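Long-range contact in NikO protein (Streptomyces tendae, PDB 4FQD), which is an enolpyruvyl transferase of the MurA subfamily, essential in the biosynthesis of nikkomycin: residues Phe33-Ala47 with Pro219-Leu231. The protein carries 4 engineered substitutions. Numbering follows the deposited sequence.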
loop_
_atom_site.group_PDB
_atom_site.type_symbol
_atom_site.label_atom_id
_atom_site.label_comp_id
_atom_site.label_asym_id
_atom_site.label_seq_id
_atom_site.Cartn_x
_atom_site.Cartn_y
_atom_site.Cartn_z
ATOM N N PHE A 33 -20.993 -7.676 -16.605
ATOM C CA PHE A 33 -19.920 -6.702 -16.447
ATOM C C PHE A 33 -19.991 -5.632 -17.531
ATOM O O PHE A 33 -19.922 -5.930 -18.724
ATOM C CB PHE A 33 -18.558 -7.398 -16.486
ATOM C CG PHE A 33 -17.437 -6.586 -15.895
ATOM C CD1 PHE A 33 -17.700 -5.466 -15.122
ATOM C CD2 PHE A 33 -16.116 -6.944 -16.118
ATOM C CE1 PHE A 33 -16.666 -4.721 -14.579
ATOM C CE2 PHE A 33 -15.079 -6.204 -15.581
ATOM C CZ PHE A 33 -15.353 -5.092 -14.810
ATOM N N LYS A 34 -20.137 -4.386 -17.094
ATOM C CA LYS A 34 -20.185 -3.233 -17.983
ATOM C C LYS A 34 -18.947 -3.136 -18.870
ATOM O O LYS A 34 -19.047 -2.863 -20.067
ATOM C CB LYS A 34 -20.319 -1.956 -17.155
ATOM C CG LYS A 34 -19.948 -0.687 -17.896
ATOM C CD LYS A 34 -19.926 0.504 -16.957
ATOM C CE LYS A 34 -19.454 1.757 -17.673
ATOM N NZ LYS A 34 -19.403 2.930 -16.758
ATOM N N HIS A 35 -17.782 -3.363 -18.275
ATOM C CA HIS A 35 -16.521 -3.219 -18.992
ATOM C C HIS A 35 -16.272 -4.367 -19.973
ATOM O O HIS A 35 -15.660 -4.170 -21.022
ATOM C CB HIS A 35 -15.363 -3.071 -18.003
ATOM C CG HIS A 35 -15.466 -1.851 -17.140
ATOM N ND1 HIS A 35 -15.332 -1.894 -15.768
ATOM C CD2 HIS A 35 -15.693 -0.554 -17.454
ATOM C CE1 HIS A 35 -15.474 -0.678 -15.275
ATOM N NE2 HIS A 35 -15.692 0.156 -16.277
ATOM N N SER A 36 -16.754 -5.558 -19.632
ATOM C CA SER A 36 -16.661 -6.703 -20.534
ATOM C C SER A 36 -17.601 -6.520 -21.717
ATOM O O SER A 36 -17.307 -6.951 -22.832
ATOM C CB SER A 36 -16.995 -8.004 -19.805
ATOM O OG SER A 36 -15.968 -8.359 -18.899
ATOM N N LEU A 37 -18.740 -5.885 -21.457
ATOM C CA LEU A 37 -19.700 -5.568 -22.504
ATOM C C LEU A 37 -19.070 -4.663 -23.554
ATOM O O LEU A 37 -19.235 -4.880 -24.752
ATOM C CB LEU A 37 -20.930 -4.890 -21.902
ATOM C CG LEU A 37 -21.886 -4.221 -22.889
ATOM C CD1 LEU A 37 -22.470 -5.233 -23.858
ATOM C CD2 LEU A 37 -22.986 -3.501 -22.141
ATOM N N VAL A 38 -18.345 -3.651 -23.090
ATOM C CA VAL A 38 -17.666 -2.714 -23.978
ATOM C C VAL A 38 -16.651 -3.422 -24.869
ATOM O O VAL A 38 -16.649 -3.240 -26.086
ATOM C CB VAL A 38 -16.953 -1.603 -23.180
ATOM C CG1 VAL A 38 -16.004 -0.822 -24.076
ATOM C CG2 VAL A 38 -17.974 -0.680 -22.527
ATOM N N THR A 39 -15.797 -4.239 -24.259
ATOM C CA THR A 39 -14.738 -4.925 -24.992
ATOM C C THR A 39 -15.275 -6.006 -25.929
ATOM O O THR A 39 -14.700 -6.259 -26.986
ATOM C CB THR A 39 -13.697 -5.539 -24.038
ATOM O OG1 THR A 39 -14.358 -6.366 -23.074
ATOM C CG2 THR A 39 -12.929 -4.444 -23.317
ATOM N N THR A 40 -16.376 -6.641 -25.539
ATOM C CA THR A 40 -17.005 -7.652 -26.380
ATOM C C THR A 40 -17.626 -7.001 -27.613
ATOM O O THR A 40 -17.492 -7.502 -28.730
ATOM C CB THR A 40 -18.087 -8.437 -25.616
ATOM O OG1 THR A 40 -17.503 -9.065 -24.469
ATOM C CG2 THR A 40 -18.710 -9.500 -26.508
ATOM N N VAL A 41 -18.301 -5.877 -27.398
ATOM C CA VAL A 41 -18.894 -5.113 -28.487
ATOM C C VAL A 41 -17.804 -4.533 -29.385
ATOM O O VAL A 41 -17.930 -4.531 -30.611
ATOM C CB VAL A 41 -19.799 -3.982 -27.947
ATOM C CG1 VAL A 41 -20.124 -2.976 -29.037
ATOM C CG2 VAL A 41 -21.075 -4.564 -27.356
ATOM N N ALA A 42 -16.729 -4.056 -28.765
ATOM C CA ALA A 42 -15.598 -3.498 -29.499
ATOM C C ALA A 42 -14.976 -4.542 -30.419
ATOM O O ALA A 42 -14.607 -4.244 -31.555
ATOM C CB ALA A 42 -14.556 -2.953 -28.536
ATOM N N ALA A 43 -14.868 -5.769 -29.920
ATOM C CA ALA A 43 -14.338 -6.874 -30.710
ATOM C C ALA A 43 -15.313 -7.256 -31.816
ATOM O O ALA A 43 -14.907 -7.667 -32.903
ATOM C CB ALA A 43 -14.051 -8.069 -29.818
ATOM N N ALA A 44 -16.603 -7.114 -31.530
ATOM C CA ALA A 44 -17.648 -7.429 -32.496
ATOM C C ALA A 44 -17.673 -6.417 -33.637
ATOM O O ALA A 44 -18.028 -6.749 -34.768
ATOM C CB ALA A 44 -19.003 -7.484 -31.808
ATOM N N ALA A 45 -17.288 -5.182 -33.332
ATOM C CA ALA A 45 -17.299 -4.105 -34.315
ATOM C C ALA A 45 -16.264 -4.323 -35.414
ATOM O O ALA A 45 -16.357 -3.733 -36.491
ATOM C CB ALA A 45 -17.072 -2.766 -33.632
ATOM N N THR A 46 -15.278 -5.169 -35.135
ATOM C CA THR A 46 -14.220 -5.453 -36.095
ATOM C C THR A 46 -14.584 -6.635 -36.985
ATOM O O THR A 46 -13.956 -6.861 -38.020
ATOM C CB THR A 46 -12.896 -5.786 -35.382
ATOM O OG1 THR A 46 -12.986 -7.087 -34.789
ATOM C CG2 THR A 46 -12.591 -4.758 -34.305
ATOM N N ALA A 47 -15.605 -7.384 -36.581
ATOM C CA ALA A 47 -15.932 -8.646 -37.236
ATOM C C ALA A 47 -17.036 -8.529 -38.284
ATOM O O ALA A 47 -17.662 -7.480 -38.436
ATOM C CB ALA A 47 -16.303 -9.695 -36.197
ATOM N N PRO A 219 -10.801 -9.764 -16.194
ATOM C CA PRO A 219 -11.765 -10.259 -17.190
ATOM C C PRO A 219 -12.131 -9.199 -18.221
ATOM O O PRO A 219 -12.586 -9.530 -19.316
ATOM C CB PRO A 219 -12.989 -10.601 -16.342
ATOM C CG PRO A 219 -12.426 -10.972 -15.029
ATOM C CD PRO A 219 -11.233 -10.078 -14.820
ATOM N N ASP A 220 -11.939 -7.940 -17.843
ATOM C CA ASP A 220 -12.067 -6.797 -18.733
ATOM C C ASP A 220 -11.378 -7.076 -20.066
ATOM O O ASP A 220 -11.951 -6.868 -21.135
ATOM C CB ASP A 220 -11.412 -5.587 -18.065
ATOM C CG ASP A 220 -12.086 -4.287 -18.421
ATOM O OD1 ASP A 220 -12.754 -4.231 -19.472
ATOM O OD2 ASP A 220 -11.943 -3.317 -17.650
ATOM N N VAL A 221 -10.144 -7.565 -19.982
ATOM C CA VAL A 221 -9.345 -7.893 -21.155
ATOM C C VAL A 221 -9.447 -9.381 -21.486
ATOM O O VAL A 221 -9.540 -9.763 -22.655
ATOM C CB VAL A 221 -7.865 -7.512 -20.930
ATOM C CG1 VAL A 221 -6.972 -8.143 -21.982
ATOM C CG2 VAL A 221 -7.704 -6.000 -20.923
ATOM N N THR A 222 -9.441 -10.210 -20.446
ATOM C CA THR A 222 -9.481 -11.664 -20.594
ATOM C C THR A 222 -10.658 -12.148 -21.440
ATOM O O THR A 222 -10.491 -12.989 -22.324
ATOM C CB THR A 222 -9.506 -12.364 -19.215
ATOM O OG1 THR A 222 -8.180 -12.401 -18.675
ATOM C CG2 THR A 222 -10.031 -13.790 -19.332
ATOM N N ASP A 223 -11.842 -11.606 -21.175
ATOM C CA ASP A 223 -13.039 -12.016 -21.901
ATOM C C ASP A 223 -13.021 -11.572 -23.363
ATOM O O ASP A 223 -13.576 -12.253 -24.224
ATOM C CB ASP A 223 -14.304 -11.509 -21.203
ATOM C CG ASP A 223 -14.567 -12.223 -19.890
ATOM O OD1 ASP A 223 -14.003 -13.319 -19.686
ATOM O OD2 ASP A 223 -15.340 -11.689 -19.066
ATOM N N MET A 224 -12.385 -10.438 -23.643
ATOM C CA MET A 224 -12.279 -9.961 -25.017
ATOM C C MET A 224 -11.388 -10.892 -25.835
ATOM O O MET A 224 -11.616 -11.096 -27.029
ATOM C CB MET A 224 -11.743 -8.529 -25.072
ATOM C CG MET A 224 -11.783 -7.924 -26.471
ATOM S SD MET A 224 -11.161 -6.234 -26.573
ATOM C CE MET A 224 -9.424 -6.485 -26.227
ATOM N N VAL A 225 -10.373 -11.452 -25.182
ATOM C CA VAL A 225 -9.497 -12.433 -25.811
ATOM C C VAL A 225 -10.301 -13.645 -26.264
ATOM O O VAL A 225 -10.131 -14.136 -27.380
ATOM C CB VAL A 225 -8.378 -12.888 -24.850
ATOM C CG1 VAL A 225 -7.651 -14.107 -25.405
ATOM C CG2 VAL A 225 -7.407 -11.748 -24.589
ATOM N N THR A 226 -11.187 -14.115 -25.392
ATOM C CA THR A 226 -12.045 -15.252 -25.703
ATOM C C THR A 226 -12.977 -14.933 -26.871
ATOM O O THR A 226 -13.198 -15.770 -27.746
ATOM C CB THR A 226 -12.881 -15.677 -24.479
ATOM O OG1 THR A 226 -12.004 -16.012 -23.395
ATOM C CG2 THR A 226 -13.751 -16.882 -24.811
ATOM N N VAL A 227 -13.510 -13.715 -26.883
ATOM C CA VAL A 227 -14.406 -13.283 -27.951
ATOM C C VAL A 227 -13.678 -13.222 -29.291
ATOM O O VAL A 227 -14.177 -13.724 -30.300
ATOM C CB VAL A 227 -15.036 -11.911 -27.641
ATOM C CG1 VAL A 227 -15.806 -11.391 -28.848
ATOM C CG2 VAL A 227 -15.944 -12.008 -26.426
ATOM N N LEU A 228 -12.497 -12.612 -29.293
ATOM C CA LEU A 228 -11.681 -12.524 -30.501
ATOM C C LEU A 228 -11.294 -13.906 -31.018
ATOM O O LEU A 228 -11.304 -14.149 -32.225
ATOM C CB LEU A 228 -10.427 -11.684 -30.250
ATOM C CG LEU A 228 -10.629 -10.168 -30.242
ATOM C CD1 LEU A 228 -9.323 -9.453 -29.933
ATOM C CD2 LEU A 228 -11.201 -9.699 -31.573
ATOM N N ARG A 229 -10.955 -14.804 -30.098
ATOM C CA ARG A 229 -10.627 -16.181 -30.450
ATOM C C ARG A 229 -11.803 -16.870 -31.134
ATOM O O ARG A 229 -11.632 -17.546 -32.148
ATOM C CB ARG A 229 -10.215 -16.974 -29.207
ATOM C CG ARG A 229 -8.781 -16.740 -28.758
ATOM C CD ARG A 229 -8.496 -17.447 -27.440
ATOM N NE ARG A 229 -7.088 -17.363 -27.060
ATOM C CZ ARG A 229 -6.608 -17.749 -25.882
ATOM N NH1 ARG A 229 -7.424 -18.242 -24.960
ATOM N NH2 ARG A 229 -5.313 -17.638 -25.621
ATOM N N ASP A 230 -12.994 -16.693 -30.572
ATOM C CA ASP A 230 -14.198 -17.311 -31.116
ATOM C C ASP A 230 -14.602 -16.685 -32.449
ATOM O O ASP A 230 -15.252 -17.330 -33.270
ATOM C CB ASP A 230 -15.352 -17.217 -30.115
ATOM C CG ASP A 230 -15.068 -17.962 -28.824
ATOM O OD1 ASP A 230 -14.117 -18.771 -28.799
ATOM O OD2 ASP A 230 -15.800 -17.743 -27.835
ATOM N N LEU A 231 -14.215 -15.429 -32.658
ATOM C CA LEU A 231 -14.484 -14.746 -33.920
ATOM C C LEU A 231 -13.647 -15.333 -35.051
ATOM O O LEU A 231 -14.079 -15.368 -36.204
ATOM C CB LEU A 231 -14.217 -13.243 -33.795
ATOM C CG LEU A 231 -15.271 -12.402 -33.072
ATOM C CD1 LEU A 231 -14.789 -10.971 -32.897
ATOM C CD2 LEU A 231 -16.589 -12.434 -33.829
#
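Met224 lies across Thr39 at about a right angle where the axes of the segments' helices 34-44 and 219-231 approach to 8.4 Å, running in roughly the same direction with a crossing angle of -33°. Met224 CB starts 3.7 Å from Thr39 CB. With CG anti to the backbone N (chi1 -173°), the chain runs alongside helix 34-44, and Met224 CG comes within 3.4 Å of Thr39 O, a carbonyl already used by Ala43 N. Met224 SD follows at 3.7 Å from Thr39 CB, and the bend at chi3 (68°) then turns CE away from Thr39. The methionine side chain also touches Leu200 of helix 192-204.

Beside it, Thr39 OG1 is 3.1 Å from Asp220 O, but His35 O and Ser36 O compete for the same proton. Ser36 OG adds a weak hydrogen bond to Asp223 OD2. A sulfate ion, probably from the crystallisation liquor, lies about 5 Å from the Asp220 side chain.

Further along, the interface becomes apolar. Ala43 is a knob in a hole formed by Met224, Val227, Leu228 and Leu231, with Ala43 CB 3.7 Å from Leu228 CD2. Just beyond helix 34-44, Leu231 CD2 is 3.6 Å from Ala47 CB.

In this inverse beta/alpha barrel of the EPSP synthase family, the pair thus exemplifies a buried helix interface split by chemistry. The apolar end relies on close fit, whereas the polar end has one weak and one unsettled bond between the helices, its aspartates being tied more strongly by salt bridges, Asp220 to Lys197 and Asp223 to Arg292.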